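Local coordinates for similar to hydroxylamine oxidoreductase (Kuenenia stuttgartiensis, PDB 6H5L), which probably acts as a multi-haem oxidoreductase, carrying heme c groups in a reductase complex of an anammox bacterium, at residues Gln379-Val384 with Asn458-Leu463; Ala398-Tyr403 with Asn452-Glu457. All coordinates share one frame; numbering follows the deposited sequence.

Contact 1: Gln379-Val384 with Asn458-Leu463; sequences QAQKIV and NMYNRL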
loop_
_atom_site.group_PDB
_atom_site.type_symbol
_atom_site.label_atom_id
_atom_site.label_comp_id
_atom_site.label_asym_id
_atom_site.label_seq_id
_atom_site.Cartn_x
_atom_site.Cartn_y
_atom_site.Cartn_z
ATOM N N GLN A 379 49.100 44.430 -18.381
ATOM C CA GLN A 379 49.135 45.879 -18.552
ATOM C C GLN A 379 49.162 46.592 -17.207
ATOM O O GLN A 379 49.837 47.616 -17.051
ATOM C CB GLN A 379 47.936 46.335 -19.385
ATOM C CG GLN A 379 47.982 45.871 -20.833
ATOM C CD GLN A 379 46.631 45.944 -21.519
ATOM O OE1 GLN A 379 45.587 45.943 -20.866
ATOM N NE2 GLN A 379 46.645 46.003 -22.846
ATOM N N ALA A 380 48.429 46.066 -16.223
ATOM C CA ALA A 380 48.455 46.659 -14.890
ATOM C C ALA A 380 49.807 46.455 -14.220
ATOM O O ALA A 380 50.295 47.342 -13.512
ATOM C CB ALA A 380 47.337 46.068 -14.030
ATOM N N GLN A 381 50.429 45.290 -14.430
ATOM C CA GLN A 381 51.741 45.041 -13.844
ATOM C C GLN A 381 52.811 45.931 -14.464
ATOM O O GLN A 381 53.780 46.296 -13.788
ATOM C CB GLN A 381 52.115 43.567 -13.995
ATOM C CG GLN A 381 53.353 43.158 -13.210
ATOM C CD GLN A 381 53.593 41.660 -13.228
ATOM O OE1 GLN A 381 52.656 40.866 -13.129
ATOM N NE2 GLN A 381 54.854 41.265 -13.360
ATOM N N LYS A 382 52.656 46.290 -15.742
ATOM C CA LYS A 382 53.595 47.211 -16.374
ATOM C C LYS A 382 53.562 48.577 -15.699
ATOM O O LYS A 382 54.607 49.207 -15.502
ATOM C CB LYS A 382 53.278 47.342 -17.864
ATOM C CG LYS A 382 54.266 48.196 -18.647
ATOM C CD LYS A 382 55.635 47.536 -18.710
ATOM C CE LYS A 382 56.546 48.226 -19.714
ATOM N NZ LYS A 382 56.858 49.628 -19.324
ATOM N N ILE A 383 52.366 49.047 -15.338
ATOM C CA ILE A 383 52.235 50.347 -14.685
ATOM C C ILE A 383 52.924 50.335 -13.326
ATOM O O ILE A 383 53.643 51.276 -12.968
ATOM C CB ILE A 383 50.749 50.727 -14.561
ATOM C CG1 ILE A 383 50.139 50.937 -15.950
ATOM C CG2 ILE A 383 50.583 51.961 -13.692
ATOM C CD1 ILE A 383 48.632 51.041 -15.945
ATOM N N VAL A 384 52.719 49.267 -12.552
ATOM C CA VAL A 384 53.317 49.184 -11.223
ATOM C C VAL A 384 54.835 49.098 -11.318
ATOM O O VAL A 384 55.555 49.733 -10.537
ATOM C CB VAL A 384 52.731 47.988 -10.451
ATOM C CG1 VAL A 384 53.353 47.893 -9.066
ATOM C CG2 VAL A 384 51.217 48.104 -10.356
ATOM N N ASN A 458 48.956 45.859 -3.818
ATOM C CA ASN A 458 47.804 45.046 -3.456
ATOM C C ASN A 458 46.591 45.324 -4.331
ATOM O O ASN A 458 45.725 44.455 -4.455
ATOM C CB ASN A 458 47.444 45.271 -1.990
ATOM C CG ASN A 458 48.021 44.200 -1.079
ATOM O OD1 ASN A 458 48.869 43.412 -1.496
ATOM N ND2 ASN A 458 47.561 44.164 0.167
ATOM N N MET A 459 46.506 46.509 -4.937
ATOM C CA MET A 459 45.497 46.724 -5.968
ATOM C C MET A 459 45.701 45.751 -7.119
ATOM O O MET A 459 44.759 45.081 -7.556
ATOM C CB MET A 459 45.552 48.163 -6.483
ATOM C CG MET A 459 45.264 49.232 -5.454
ATOM S SD MET A 459 45.526 50.894 -6.113
ATOM C CE MET A 459 45.252 51.885 -4.647
ATOM N N TYR A 460 46.933 45.667 -7.626
ATOM C CA TYR A 460 47.233 44.712 -8.686
ATOM C C TYR A 460 47.048 43.279 -8.205
ATOM O O TYR A 460 46.555 42.425 -8.951
ATOM C CB TYR A 460 48.655 44.925 -9.203
ATOM C CG TYR A 460 49.102 43.866 -10.182
ATOM C CD1 TYR A 460 48.357 43.588 -11.319
ATOM C CD2 TYR A 460 50.272 43.147 -9.973
ATOM C CE1 TYR A 460 48.759 42.619 -12.218
ATOM C CE2 TYR A 460 50.683 42.178 -10.868
ATOM C CZ TYR A 460 49.922 41.918 -11.988
ATOM O OH TYR A 460 50.327 40.954 -12.883
ATOM N N ASN A 461 47.441 42.997 -6.960
ATOM C CA ASN A 461 47.253 41.659 -6.406
ATOM C C ASN A 461 45.784 41.252 -6.441
ATOM O O ASN A 461 45.450 40.124 -6.818
ATOM C CB ASN A 461 47.795 41.600 -4.979
ATOM C CG ASN A 461 49.302 41.460 -4.932
ATOM O OD1 ASN A 461 49.926 41.027 -5.901
ATOM N ND2 ASN A 461 49.896 41.818 -3.799
ATOM N N ARG A 462 44.890 42.162 -6.052
ATOM C CA ARG A 462 43.464 41.862 -6.132
ATOM C C ARG A 462 43.001 41.717 -7.575
ATOM O O ARG A 462 42.016 41.016 -7.840
ATOM C CB ARG A 462 42.655 42.939 -5.414
ATOM C CG ARG A 462 42.703 42.844 -3.893
ATOM C CD ARG A 462 41.790 43.868 -3.238
ATOM N NE ARG A 462 42.246 45.233 -3.471
ATOM C CZ ARG A 462 43.141 45.857 -2.714
ATOM N NH1 ARG A 462 43.677 45.236 -1.672
ATOM N NH2 ARG A 462 43.500 47.103 -2.996
ATOM N N LEU A 463 43.689 42.364 -8.517
ATOM C CA LEU A 463 43.313 42.240 -9.921
ATOM C C LEU A 463 43.573 40.828 -10.436
ATOM O O LEU A 463 42.688 40.204 -11.034
ATOM C CB LEU A 463 44.067 43.275 -10.760
ATOM C CG LEU A 463 43.614 43.547 -12.199
ATOM C CD1 LEU A 463 44.048 44.935 -12.635
ATOM C CD2 LEU A 463 44.153 42.508 -13.173
#
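Tyr460 carries most of this helix-to-helix contact and lies level with Ala380, the two CA atoms being 6.6 Å apart. Its CG stands anti to the backbone N (chi1 173°), beside the carbonyl carbon, and from there the ring extends over the opposing backbone at Gln381, whose N lies over one face and whose CA sits 4.0 Å above the ring plane, offset toward the rim. On the near part of the ring CD1 meets Ala380 CB at 3.8 Å, while the CB of Tyr460 rests 4.2 Å from Val384 CG2. At the far end the extended Gln381 side chain crosses the ring, amide and ring planes 63° apart. The hydroxyl OH faces Gln381 OE1 as a hydrogen-bond donor, but the modelled separation is implausibly short, and its exact geometry is doubtful. One turn on, Leu463 brings CD1 to 3.7 Å from Ala380 CB, so that this small side chain serves two partners. The segment axes run antiparallel at 168° and approach to 10.2 Å. Helices 356-389 and 455-476 thus pack side by side, with helix 480-513 as the third member of the bundle: its Met495 touches Ala380, and Met459 leans on its Glu494 and Ile498.

Contact 2: Ala398-Tyr403 with Asn452-Glu457; sequences ANRDPY and NPSDIE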
loop_
_atom_site.group_PDB
_atom_site.type_symbol
_atom_site.label_atom_id
_atom_site.label_comp_id
_atom_site.label_asym_id
_atom_site.label_seq_id
_atom_site.Cartn_x
_atom_site.Cartn_y
_atom_site.Cartn_z
ATOM N N ALA A 398 64.244 50.381 0.245
ATOM C CA ALA A 398 65.242 50.585 1.286
ATOM C C ALA A 398 64.614 50.946 2.627
ATOM O O ALA A 398 65.149 50.571 3.676
ATOM C CB ALA A 398 66.230 51.672 0.859
ATOM N N ASN A 399 63.483 51.649 2.618
ATOM C CA ASN A 399 62.834 52.127 3.835
ATOM C C ASN A 399 61.543 51.364 4.128
ATOM O O ASN A 399 60.546 51.940 4.569
ATOM C CB ASN A 399 62.559 53.626 3.747
ATOM C CG ASN A 399 63.832 54.447 3.698
ATOM O OD1 ASN A 399 64.276 54.861 2.627
ATOM N ND2 ASN A 399 64.431 54.681 4.860
ATOM N N ARG A 400 61.550 50.056 3.883
ATOM C CA ARG A 400 60.419 49.205 4.220
ATOM C C ARG A 400 60.938 47.798 4.480
ATOM O O ARG A 400 62.080 47.464 4.150
ATOM C CB ARG A 400 59.355 49.213 3.115
ATOM C CG ARG A 400 59.729 48.451 1.853
ATOM C CD ARG A 400 58.677 48.664 0.775
ATOM N NE ARG A 400 58.662 47.587 -0.211
ATOM C CZ ARG A 400 57.747 47.468 -1.168
ATOM N NH1 ARG A 400 56.772 48.361 -1.268
ATOM N NH2 ARG A 400 57.804 46.456 -2.023
ATOM N N ASP A 401 60.082 46.975 5.086
ATOM C CA ASP A 401 60.468 45.613 5.415
ATOM C C ASP A 401 60.832 44.840 4.148
ATOM O O ASP A 401 60.292 45.106 3.069
ATOM C CB ASP A 401 59.339 44.895 6.152
ATOM C CG ASP A 401 59.359 45.150 7.645
ATOM O OD1 ASP A 401 60.269 45.865 8.114
ATOM O OD2 ASP A 401 58.461 44.638 8.348
ATOM N N PRO A 402 61.749 43.880 4.250
ATOM C CA PRO A 402 62.103 43.076 3.073
ATOM C C PRO A 402 61.016 42.083 2.701
ATOM O O PRO A 402 59.953 42.049 3.330
ATOM C CB PRO A 402 63.387 42.363 3.514
ATOM C CG PRO A 402 63.254 42.259 4.995
ATOM C CD PRO A 402 62.552 43.516 5.431
ATOM N N TYR A 403 61.274 41.283 1.671
ATOM C CA TYR A 403 60.365 40.204 1.313
ATOM C C TYR A 403 60.175 39.281 2.517
ATOM O O TYR A 403 61.117 39.075 3.291
ATOM C CB TYR A 403 60.922 39.428 0.116
ATOM C CG TYR A 403 59.984 38.398 -0.475
ATOM C CD1 TYR A 403 59.020 38.760 -1.407
ATOM C CD2 TYR A 403 60.071 37.063 -0.107
ATOM C CE1 TYR A 403 58.164 37.819 -1.952
ATOM C CE2 TYR A 403 59.219 36.115 -0.646
ATOM C CZ TYR A 403 58.268 36.498 -1.569
ATOM O OH TYR A 403 57.418 35.559 -2.109
ATOM N N ASN A 452 55.032 47.262 3.509
ATOM C CA ASN A 452 55.284 46.273 2.469
ATOM C C ASN A 452 54.195 45.207 2.522
ATOM O O ASN A 452 54.109 44.459 3.506
ATOM C CB ASN A 452 56.672 45.650 2.640
ATOM C CG ASN A 452 57.034 44.694 1.515
ATOM O OD1 ASN A 452 56.301 44.554 0.535
ATOM N ND2 ASN A 452 58.180 44.038 1.648
ATOM N N PRO A 453 53.345 45.096 1.488
ATOM C CA PRO A 453 53.390 45.867 0.240
ATOM C C PRO A 453 52.853 47.289 0.356
ATOM O O PRO A 453 52.403 47.707 1.424
ATOM C CB PRO A 453 52.495 45.049 -0.692
ATOM C CG PRO A 453 51.481 44.472 0.225
ATOM C CD PRO A 453 52.243 44.119 1.479
ATOM N N SER A 454 52.913 48.020 -0.755
ATOM C CA SER A 454 52.327 49.344 -0.849
ATOM C C SER A 454 50.859 49.228 -1.254
ATOM O O SER A 454 50.316 48.133 -1.421
ATOM C CB SER A 454 53.108 50.208 -1.840
ATOM O OG SER A 454 53.109 49.632 -3.135
ATOM N N ASP A 455 50.202 50.378 -1.411
ATOM C CA ASP A 455 48.790 50.373 -1.777
ATOM C C ASP A 455 48.588 49.818 -3.182
ATOM O O ASP A 455 47.697 48.992 -3.408
ATOM C CB ASP A 455 48.215 51.785 -1.668
ATOM C CG ASP A 455 46.802 51.797 -1.119
ATOM O OD1 ASP A 455 46.120 50.754 -1.207
ATOM O OD2 ASP A 455 46.375 52.852 -0.602
ATOM N N ILE A 456 49.419 50.246 -4.138
ATOM C CA ILE A 456 49.186 49.893 -5.535
ATOM C C ILE A 456 49.565 48.440 -5.808
ATOM O O ILE A 456 49.032 47.817 -6.735
ATOM C CB ILE A 456 49.941 50.870 -6.460
ATOM C CG1 ILE A 456 49.356 50.821 -7.872
ATOM C CG2 ILE A 456 51.436 50.569 -6.476
ATOM C CD1 ILE A 456 49.856 51.923 -8.776
ATOM N N GLU A 457 50.488 47.876 -5.022
ATOM C CA GLU A 457 50.866 46.478 -5.213
ATOM C C GLU A 457 49.718 45.537 -4.865
ATOM O O GLU A 457 49.509 44.522 -5.544
ATOM C CB GLU A 457 52.105 46.154 -4.379
ATOM C CG GLU A 457 53.407 46.628 -4.998
ATOM C CD GLU A 457 54.580 46.486 -4.054
ATOM O OE1 GLU A 457 54.597 47.191 -3.022
ATOM O OE2 GLU A 457 55.478 45.665 -4.335
#
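Arg400 and Glu457 meet tip to tip in a salt bridge, their guanidinium and carboxylate planes 12° apart. The main bond runs from NH1 of Arg400 to OE1 of Glu457 at 3.0 Å, on the syn side of the carboxylate; two weak bonds from NH2 reach OE1 and OE2. Asn452 stacks its amide on the same guanidinium, OD1 lying 3.5 Å above the plane toward its rim, with the two planes 14° apart. Its ND2 donates to Asp401 O at 2.8 Å, from well above the carbonyl plane. On its anti side, OE1 of Glu457 also accepts from the N of Ser454 and from its OG, each at 2.9 Å. Ser454 is the N-cap of helix 455-476 and Glu457 the third residue after it, so the bond to Ser454 N is the N3-to-N-cap half of a capping box. An alanine in place of Glu457 would probably leave the buried Arg400 charge without its mate and the N-H of Ser454 without its acceptor. Farther out, Tyr443 OH binds OD1 of Asn452, a cis peptide joins Asn452 to Pro453 at the turn into the helix, and Arg190 forms a salt bridge with Asp401, which also hydrogen-bonds Gln450.

Both contacts are buried and both draw on helix 455-476, their centres about 14 Å apart. Contact 2 fastens the start of that helix to the loop that follows helix 356-389, whereas contact 1 packs its next turns against helix 356-389 itself. The chemistry differs accordingly: mainly apolar packing around an aromatic ring in contact 1, a salt bridge and side-chain amide hydrogen bonding in contact 2, where the partners are loop and helix end. The two merge at Val384, whose CG2 lies 4.1 Å from CG1 of Ile456, and at Asn458, whose OD1 packs on Pro453. Each also reaches a second subunit, through Arg462 and Asn458 in one and Asp455 in the other.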